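Local structure of extracellular solute-binding protein family 1 (Alicyclobacillus acidocaldarius subsp. acidocaldarius, 4OVJ) at residues Trp185-Gln197 with Lys206-Leu218. The protein probably binds a solute outside the cell, perhaps a sugar, and passes it to an ABC-type importer in the membrane. Numbering follows the deposited sequence. Where two conformers were deposited one is given.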
ATOM      1  N   TRP A 185       9.801  -4.655  -8.803  1.00  8.85           N
ATOM      2  CA  TRP A 185       8.608  -5.098  -9.515  1.00  8.58           C
ATOM      3  C   TRP A 185       7.443  -4.146  -9.275  1.00  8.90           C
ATOM      4  O   TRP A 185       6.728  -3.784 -10.219  1.00  8.61           O
ATOM      5  CB  TRP A 185       8.284  -6.496  -9.042  1.00  9.58           C
ATOM      6  CG  TRP A 185       7.154  -7.243  -9.668  1.00  9.65           C
ATOM      7  CD1 TRP A 185       6.183  -7.904  -8.994  1.00 11.23           C
ATOM      8  CD2 TRP A 185       6.928  -7.512 -11.060  1.00 10.24           C
ATOM      9  NE1 TRP A 185       5.351  -8.541  -9.863  1.00 13.49           N
ATOM     10  CE2 TRP A 185       5.781  -8.328 -11.140  1.00 12.18           C
ATOM     11  CE3 TRP A 185       7.562  -7.130 -12.240  1.00 10.79           C
ATOM     12  CZ2 TRP A 185       5.246  -8.766 -12.365  1.00 12.40           C
ATOM     13  CZ3 TRP A 185       7.054  -7.579 -13.450  1.00 11.97           C
ATOM     14  CH2 TRP A 185       5.906  -8.391 -13.503  1.00 11.85           C
ATOM     15  N   GLN A 186       7.257  -3.699  -8.034  1.00  9.00           N
ATOM     16  CA  GLN A 186       6.123  -2.830  -7.770  1.00  9.46           C
ATOM     17  C   GLN A 186       6.342  -1.387  -8.251  1.00  9.20           C
ATOM     18  O   GLN A 186       5.383  -0.737  -8.679  1.00  9.02           O
ATOM     19  CB  GLN A 186       5.682  -2.917  -6.304  1.00 11.07           C
ATOM     20  CG  GLN A 186       5.169  -4.306  -5.889  1.00 12.99           C
ATOM     21  CD  GLN A 186       3.976  -4.797  -6.700  1.00 14.27           C
ATOM     22  OE1 GLN A 186       3.184  -4.007  -7.211  1.00 15.50           O
ATOM     23  NE2 GLN A 186       3.844  -6.113  -6.825  1.00 17.45           N
ATOM     24  N   THR A 187       7.567  -0.857  -8.248  1.00  8.30           N
ATOM     25  CA  THR A 187       7.727   0.465  -8.882  1.00  8.78           C
ATOM     26  C   THR A 187       7.589   0.357 -10.399  1.00  8.11           C
ATOM     27  O   THR A 187       7.115   1.289 -11.045  1.00  7.96           O
ATOM     28  CB  THR A 187       9.019   1.222  -8.539  1.00  9.15           C
ATOM     29  OG1 THR A 187      10.164   0.531  -9.047  1.00  9.76           O
ATOM     30  CG2 THR A 187       9.141   1.453  -7.049  1.00 10.48           C
ATOM     31  N   PHE A 188       8.006  -0.769 -10.975  1.00  6.97           N
ATOM     32  CA  PHE A 188       7.705  -1.001 -12.369  1.00  6.67           C
ATOM     33  C   PHE A 188       6.178  -1.051 -12.608  1.00  6.62           C
ATOM     34  O   PHE A 188       5.683  -0.546 -13.614  1.00  7.01           O
ATOM     35  CB  PHE A 188       8.373  -2.258 -12.932  1.00  6.57           C
ATOM     36  CG  PHE A 188       8.002  -2.494 -14.357  1.00  6.90           C
ATOM     37  CD1 PHE A 188       8.308  -1.548 -15.320  1.00  7.05           C
ATOM     38  CD2 PHE A 188       7.267  -3.605 -14.726  1.00  7.73           C
ATOM     39  CE1 PHE A 188       7.892  -1.700 -16.625  1.00  8.09           C
ATOM     40  CE2 PHE A 188       6.866  -3.773 -16.038  1.00  8.15           C
ATOM     41  CZ  PHE A 188       7.176  -2.822 -16.990  1.00  8.12           C
ATOM     42  N   GLY A 189       5.434  -1.644 -11.675  1.00  6.30           N
ATOM     43  CA  GLY A 189       3.981  -1.659 -11.760  1.00  6.79           C
ATOM     44  C   GLY A 189       3.381  -0.270 -11.926  1.00  6.73           C
ATOM     45  O   GLY A 189       2.472  -0.070 -12.715  1.00  7.67           O
ATOM     46  N   TYR A 190       3.924   0.679 -11.180  1.00  6.47           N
ATOM     47  CA  TYR A 190       3.547   2.087 -11.266  1.00  6.87           C
ATOM     48  C   TYR A 190       3.815   2.655 -12.666  1.00  6.19           C
ATOM     49  O   TYR A 190       2.927   3.227 -13.288  1.00  6.42           O
ATOM     50  CB  TYR A 190       4.293   2.866 -10.178  1.00  6.67           C
ATOM     51  CG  TYR A 190       4.081   4.353 -10.182  1.00  7.13           C
ATOM     52  CD1 TYR A 190       2.940   4.922  -9.633  1.00  7.48           C
ATOM     53  CD2 TYR A 190       5.040   5.198 -10.726  1.00  7.77           C
ATOM     54  CE1 TYR A 190       2.764   6.298  -9.646  1.00  7.76           C
ATOM     55  CE2 TYR A 190       4.867   6.566 -10.744  1.00  8.14           C
ATOM     56  CZ  TYR A 190       3.735   7.109 -10.194  1.00  7.12           C
ATOM     57  OH  TYR A 190       3.562   8.463 -10.216  1.00  7.53           O
ATOM     58  N   TRP A 191       5.016   2.435 -13.180  1.00  6.16           N
ATOM     59  CA  TRP A 191       5.388   2.807 -14.547  1.00  6.79           C
ATOM     60  C   TRP A 191       4.490   2.171 -15.598  1.00  6.66           C
ATOM     61  O   TRP A 191       4.026   2.846 -16.514  1.00  6.37           O
ATOM     62  CB  TRP A 191       6.854   2.411 -14.785  1.00  7.01           C
ATOM     63  CG  TRP A 191       7.434   2.771 -16.123  1.00  7.69           C
ATOM     64  CD1 TRP A 191       7.311   2.073 -17.278  1.00  7.71           C
ATOM     65  CD2 TRP A 191       8.276   3.891 -16.418  1.00  7.99           C
ATOM     66  NE1 TRP A 191       8.012   2.691 -18.284  1.00  7.96           N
ATOM     67  CE2 TRP A 191       8.620   3.807 -17.781  1.00  7.73           C
ATOM     68  CE3 TRP A 191       8.798   4.941 -15.651  1.00  9.11           C
ATOM     69  CZ2 TRP A 191       9.450   4.744 -18.404  1.00  8.48           C
ATOM     70  CZ3 TRP A 191       9.620   5.887 -16.279  1.00 10.33           C
ATOM     71  CH2 TRP A 191       9.928   5.778 -17.636  1.00  9.73           C
ATOM     72  N   ALA A 192       4.247   0.874 -15.464  1.00  6.49           N
ATOM     73  CA  ALA A 192       3.408   0.172 -16.417  1.00  6.86           C
ATOM     74  C   ALA A 192       2.021   0.785 -16.454  1.00  7.02           C
ATOM     75  O   ALA A 192       1.473   1.001 -17.531  1.00  7.61           O
ATOM     76  CB  ALA A 192       3.309  -1.298 -16.084  1.00  7.38           C
ATOM     77  N   ARG A 193       1.463   1.070 -15.282  1.00  6.93           N
ATOM     78  CA  ARG A 193       0.122   1.667 -15.202  1.00  7.33           C
ATOM     79  C   ARG A 193       0.077   3.037 -15.888  1.00  7.38           C
ATOM     80  O   ARG A 193      -0.902   3.370 -16.554  1.00  7.87           O
ATOM     81  CB  ARG A 193      -0.340   1.762 -13.754  1.00  7.80           C
ATOM     82  CG  ARG A 193      -0.807   0.427 -13.174  1.00  8.41           C
ATOM     83  CD  ARG A 193      -0.877   0.476 -11.658  1.00  8.90           C
ATOM     84  NE  ARG A 193      -1.653   1.617 -11.140  1.00  9.38           N
ATOM     85  CZ  ARG A 193      -2.957   1.622 -10.825  1.00  9.66           C
ATOM     86  NH1 ARG A 193      -3.723   0.546 -10.965  1.00 10.68           N
ATOM     87  NH2 ARG A 193      -3.512   2.737 -10.362  1.00 11.51           N
ATOM     88  N   GLN A 194       1.159   3.808 -15.766  1.00  7.53           N
ATOM     89  CA  GLN A 194       1.243   5.097 -16.462  1.00  8.30           C
ATOM     90  C   GLN A 194       1.207   4.952 -17.981  1.00  8.59           C
ATOM     91  O   GLN A 194       0.823   5.879 -18.688  1.00  9.23           O
ATOM     92  CB  GLN A 194       2.505   5.844 -16.091  1.00  8.04           C
ATOM     93  CG  GLN A 194       2.625   6.191 -14.639  1.00  8.13           C
ATOM     94  CD  GLN A 194       3.939   6.852 -14.332  1.00  8.58           C
ATOM     95  OE1 GLN A 194       4.996   6.396 -14.777  1.00  9.10           O
ATOM     96  NE2 GLN A 194       3.884   7.958 -13.606  1.00  9.54           N
ATOM     97  N   HIS A 195       1.650   3.798 -18.474  1.00  8.57           N
ATOM     98  CA  HIS A 195       1.667   3.504 -19.896  1.00  9.24           C
ATOM     99  C   HIS A 195       0.449   2.720 -20.354  1.00  9.71           C
ATOM    100  O   HIS A 195       0.461   2.140 -21.436  1.00 12.44           O
ATOM    101  CB  HIS A 195       2.968   2.784 -20.246  1.00  9.24           C
ATOM    102  CG  HIS A 195       4.156   3.680 -20.140  1.00  8.90           C
ATOM    103  ND1 HIS A 195       4.720   4.033 -18.935  1.00  9.20           N
ATOM    104  CD2 HIS A 195       4.829   4.369 -21.088  1.00  9.90           C
ATOM    105  CE1 HIS A 195       5.717   4.873 -19.147  1.00  9.62           C
ATOM    106  NE2 HIS A 195       5.802   5.091 -20.446  1.00 10.32           N
ATOM    107  N   GLY A 196      -0.611   2.743 -19.549  1.00  9.59           N
ATOM    108  CA  GLY A 196      -1.873   2.101 -19.906  1.00 11.40           C
ATOM    109  C   GLY A 196      -1.812   0.592 -19.837  1.00 10.42           C
ATOM    110  O   GLY A 196      -2.649  -0.098 -20.417  1.00 11.86           O
ATOM    111  N   GLN A 197      -0.838   0.089 -19.091  1.00  9.93           N
ATOM    112  CA  GLN A 197      -0.577  -1.346 -18.981  1.00  9.25           C
ATOM    113  C   GLN A 197      -0.565  -1.749 -17.500  1.00  9.19           C
ATOM    114  O   GLN A 197      -0.894  -0.935 -16.616  1.00  9.90           O
ATOM    115  CB  GLN A 197       0.726  -1.664 -19.718  1.00  9.56           C
ATOM    116  CG  GLN A 197       0.578  -1.437 -21.217  1.00 10.87           C
ATOM    117  CD  GLN A 197       1.863  -1.519 -22.003  1.00 11.56           C
ATOM    118  OE1 GLN A 197       2.909  -1.906 -21.489  1.00 12.21           O
ATOM    119  NE2 GLN A 197       1.787  -1.149 -23.273  1.00 15.39           N
ATOM    120  N   LYS A 206      -1.237 -13.893 -18.104  1.00 18.08           N
ATOM    121  CA  LYS A 206      -0.017 -13.422 -18.743  1.00 16.94           C
ATOM    122  C   LYS A 206       0.358 -12.046 -18.214  1.00 14.58           C
ATOM    123  O   LYS A 206      -0.415 -11.419 -17.494  1.00 14.97           O
ATOM    124  CB  LYS A 206      -0.145 -13.396 -20.264  1.00 23.69           C
ATOM    125  CG  LYS A 206      -1.424 -12.830 -20.817  1.00 28.73           C
ATOM    126  CD  LYS A 206      -1.444 -12.836 -22.346  1.00 31.94           C
ATOM    127  CE  LYS A 206      -1.387 -14.250 -22.902  1.00 37.47           C
ATOM    128  NZ  LYS A 206      -1.866 -14.304 -24.309  1.00 43.32           N
ATOM    129  N   LEU A 207       1.554 -11.601 -18.567  1.00 13.62           N
ATOM    130  CA  LEU A 207       1.991 -10.263 -18.203  1.00 13.06           C
ATOM    131  C   LEU A 207       1.116  -9.267 -18.937  1.00 13.23           C
ATOM    132  O   LEU A 207       0.652  -9.535 -20.046  1.00 15.85           O
ATOM    133  CB  LEU A 207       3.457 -10.059 -18.555  1.00 14.74           C
ATOM    134  CG  LEU A 207       4.439 -10.964 -17.806  1.00 15.33           C
ATOM    135  CD1 LEU A 207       5.844 -10.699 -18.297  1.00 16.53           C
ATOM    136  CD2 LEU A 207       4.362 -10.744 -16.303  1.00 15.75           C
ATOM    137  N   GLY A 208       0.895  -8.120 -18.310  1.00 12.37           N
ATOM    138  CA  GLY A 208      -0.004  -7.114 -18.848  1.00 10.84           C
ATOM    139  C   GLY A 208       0.683  -5.916 -19.467  1.00  9.93           C
ATOM    140  O   GLY A 208       0.054  -4.875 -19.650  1.00 10.64           O
ATOM    141  N   PHE A 209       1.967  -6.044 -19.779  1.00 10.27           N
ATOM    142  CA  PHE A 209       2.731  -4.949 -20.365  1.00 10.98           C
ATOM    143  C   PHE A 209       3.597  -5.467 -21.502  1.00 13.00           C
ATOM    144  O   PHE A 209       3.806  -6.671 -21.643  1.00 13.72           O
ATOM    145  CB  PHE A 209       3.620  -4.293 -19.310  1.00 10.13           C
ATOM    146  CG  PHE A 209       4.607  -5.239 -18.699  1.00  9.80           C
ATOM    147  CD1 PHE A 209       5.868  -5.421 -19.264  1.00  9.45           C
ATOM    148  CD2 PHE A 209       4.261  -5.988 -17.579  1.00  9.05           C
ATOM    149  CE1 PHE A 209       6.765  -6.310 -18.711  1.00 10.28           C
ATOM    150  CE2 PHE A 209       5.163  -6.869 -17.016  1.00  9.75           C
ATOM    151  CZ  PHE A 209       6.415  -7.035 -17.590  1.00 10.42           C
ATOM    152  N   THR A 210       4.121  -4.535 -22.291  1.00 14.07           N
ATOM    153  CA  THR A 210       4.949  -4.863 -23.445  1.00 15.76           C
ATOM    154  C   THR A 210       6.431  -4.694 -23.130  1.00 14.57           C
ATOM    155  O   THR A 210       6.819  -4.025 -22.171  1.00 14.34           O
ATOM    156  CB  THR A 210       4.633  -3.938 -24.620  1.00 18.56           C
ATOM    157  OG1 THR A 210       4.937  -2.592 -24.251  1.00 22.04           O
ATOM    158  CG2 THR A 210       3.169  -4.047 -25.023  1.00 20.00           C
ATOM    159  N   GLU A 211       7.269  -5.281 -23.975  1.00 15.63           N
ATOM    160  CA  GLU A 211       8.711  -5.152 -23.817  1.00 16.48           C
ATOM    161  C   GLU A 211       9.163  -3.696 -23.821  1.00 14.00           C
ATOM    162  O   GLU A 211      10.013  -3.312 -23.017  1.00 14.41           O
ATOM    163  CB  GLU A 211       9.428  -5.934 -24.907  1.00 19.48           C
ATOM    164  CG  GLU A 211      10.917  -6.057 -24.698  1.00 22.11           C
ATOM    165  CD  GLU A 211      11.550  -6.900 -25.774  1.00 26.04           C
ATOM    166  OE1 GLU A 211      11.165  -8.083 -25.898  1.00 28.80           O
ATOM    167  OE2 GLU A 211      12.415  -6.382 -26.500  1.00 28.97           O
ATOM    168  N   SER A 212       8.590  -2.912 -24.720  0.50 14.28           N
ATOM    169  CA  SER A 212       8.909  -1.502 -24.851  0.50 15.70           C
ATOM    170  C   SER A 212       8.744  -0.748 -23.533  0.50 14.24           C
ATOM    171  O   SER A 212       9.585   0.057 -23.141  0.50 13.09           O
ATOM    172  CB  SER A 212       7.988  -0.894 -25.898  0.50 17.70           C
ATOM    173  OG  SER A 212       8.437   0.382 -26.247  0.50 21.82           O
ATOM    174  N   THR A 213       7.642  -1.020 -22.851  1.00 12.71           N
ATOM    175  CA  THR A 213       7.343  -0.375 -21.571  1.00 11.00           C
ATOM    176  C   THR A 213       8.397  -0.702 -20.510  1.00  9.78           C
ATOM    177  O   THR A 213       8.844   0.173 -19.764  1.00 10.90           O
ATOM    178  CB  THR A 213       5.976  -0.835 -21.093  1.00 10.11           C
ATOM    179  OG1 THR A 213       5.010  -0.468 -22.085  1.00 11.22           O
ATOM    180  CG2 THR A 213       5.626  -0.223 -19.736  1.00  9.85           C
ATOM    181  N   LEU A 214       8.810  -1.961 -20.459  1.00  8.86           N
ATOM    182  CA  LEU A 214       9.835  -2.364 -19.502  1.00  8.40           C
ATOM    183  C   LEU A 214      11.203  -1.805 -19.885  1.00  8.83           C
ATOM    184  O   LEU A 214      11.928  -1.320 -19.036  1.00  9.37           O
ATOM    185  CB  LEU A 214       9.896  -3.878 -19.359  1.00  9.12           C
ATOM    186  CG  LEU A 214      10.969  -4.462 -18.441  1.00  9.34           C
ATOM    187  CD1 LEU A 214      10.914  -3.816 -17.071  1.00  9.63           C
ATOM    188  CD2 LEU A 214      10.749  -5.966 -18.353  1.00  9.69           C
ATOM    189  N   VAL A 215      11.546  -1.848 -21.168  1.00  9.91           N
ATOM    190  CA  VAL A 215      12.835  -1.313 -21.605  1.00 10.24           C
ATOM    191  C   VAL A 215      12.944   0.193 -21.339  1.00  9.42           C
ATOM    192  O   VAL A 215      14.005   0.672 -20.937  1.00  9.64           O
ATOM    193  CB  VAL A 215      13.122  -1.641 -23.086  1.00 11.32           C
ATOM    194  CG1 VAL A 215      14.374  -0.920 -23.569  1.00 12.19           C
ATOM    195  CG2 VAL A 215      13.309  -3.138 -23.243  1.00 11.33           C
ATOM    196  N   SER A 216      11.859   0.937 -21.527  1.00  9.21           N
ATOM    197  CA  SER A 216      11.917   2.385 -21.276  1.00  9.06           C
ATOM    198  C   SER A 216      12.151   2.668 -19.782  1.00  8.74           C
ATOM    199  O   SER A 216      12.896   3.584 -19.417  1.00  8.92           O
ATOM    200  CB  SER A 216      10.686   3.112 -21.826  1.00 10.74           C
ATOM    201  OG  SER A 216       9.509   2.751 -21.132  1.00 13.16           O
ATOM    202  N   TYR A 217      11.544   1.855 -18.924  1.00  8.02           N
ATOM    203  CA  TYR A 217      11.769   1.961 -17.475  1.00  7.47           C
ATOM    204  C   TYR A 217      13.215   1.648 -17.138  1.00  7.49           C
ATOM    205  O   TYR A 217      13.897   2.403 -16.432  1.00  7.32           O
ATOM    206  CB  TYR A 217      10.837   0.986 -16.779  1.00  7.39           C
ATOM    207  CG  TYR A 217      11.029   0.729 -15.309  1.00  7.88           C
ATOM    208  CD1 TYR A 217      10.414   1.515 -14.357  1.00  8.11           C
ATOM    209  CD2 TYR A 217      11.742  -0.368 -14.877  1.00  8.39           C
ATOM    210  CE1 TYR A 217      10.532   1.244 -13.005  1.00  8.46           C
ATOM    211  CE2 TYR A 217      11.871  -0.654 -13.535  1.00  8.96           C
ATOM    212  CZ  TYR A 217      11.255   0.157 -12.602  1.00  8.23           C
ATOM    213  OH  TYR A 217      11.355  -0.149 -11.276  1.00 10.09           O
ATOM    214  N   LEU A 218      13.705   0.536 -17.655  1.00  7.58           N
ATOM    215  CA  LEU A 218      15.086   0.150 -17.378  1.00  8.52           C
ATOM    216  C   LEU A 218      16.084   1.201 -17.880  1.00  7.97           C
ATOM    217  O   LEU A 218      17.068   1.499 -17.204  1.00  8.40           O
ATOM    218  CB  LEU A 218      15.391  -1.210 -17.986  1.00  9.27           C
ATOM    219  CG  LEU A 218      14.627  -2.402 -17.409  1.00 10.90           C
ATOM    220  CD1 LEU A 218      14.921  -3.607 -18.279  1.00 12.23           C
ATOM    221  CD2 LEU A 218      14.967  -2.678 -15.955  1.00 12.48           C
TER
HETATM  222  O   HOH W   1       3.832  -0.802 -25.698  1.00 32.68           O
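Phe188 and Tyr217 meet edge to face between helices 185-194 and 211-218, whose axes cross at 122°: the CD1 edge of Phe188 bears on the tyrosine ring, and its own CB lies over the same ring. The pair illustrates how one aromatic ring can offer an edge to one neighbour and a face to another. With CG anti to the backbone N (chi1 178°), the Phe188 ring also brings CE2 to Phe209, 3.4 Å above the centre of that ring, the planes nearly perpendicular. Leu214 CD1 sits over one Phe188 face in a CH-pi contact, and Ala192 CB lies over the opposite one.

Tyr217 in turn sets its ring edge to Trp191, and its CB stands almost on the normal of that indole's five-membered ring, 3.6 Å from the centroid. His195 places CE1 over the rim of the opposite face, its ND1 bonded nearly straight to Trp191 O. The phenol ends in a 2.6 Å bond from Tyr217 OH to Thr187 OG1, which bonds in turn to Asp182 O; the phenol oxygen also pairs with Ser184 N. Were Tyr217 an alanine, CB could still cover the Trp191 face, but the Phe188 edge would probably lose the ring it bears on and Thr187 OG1 its phenol donor.

At the far end Gln197, its chain extended beyond CG, delivers OE1 to Thr210 N (3.0 Å) and Thr213 OG1 (2.6 Å), which approach from opposite faces of the amide plane; a water links Gln197 NE2 to Thr210 OG1.

Thus a Schellman motif at Gly196 ends one helix just before the glutamine that binds the N-cap residue of the next, and an aromatic cluster packs the pair together within a helical part of this periplasmic-binding-protein-like fold.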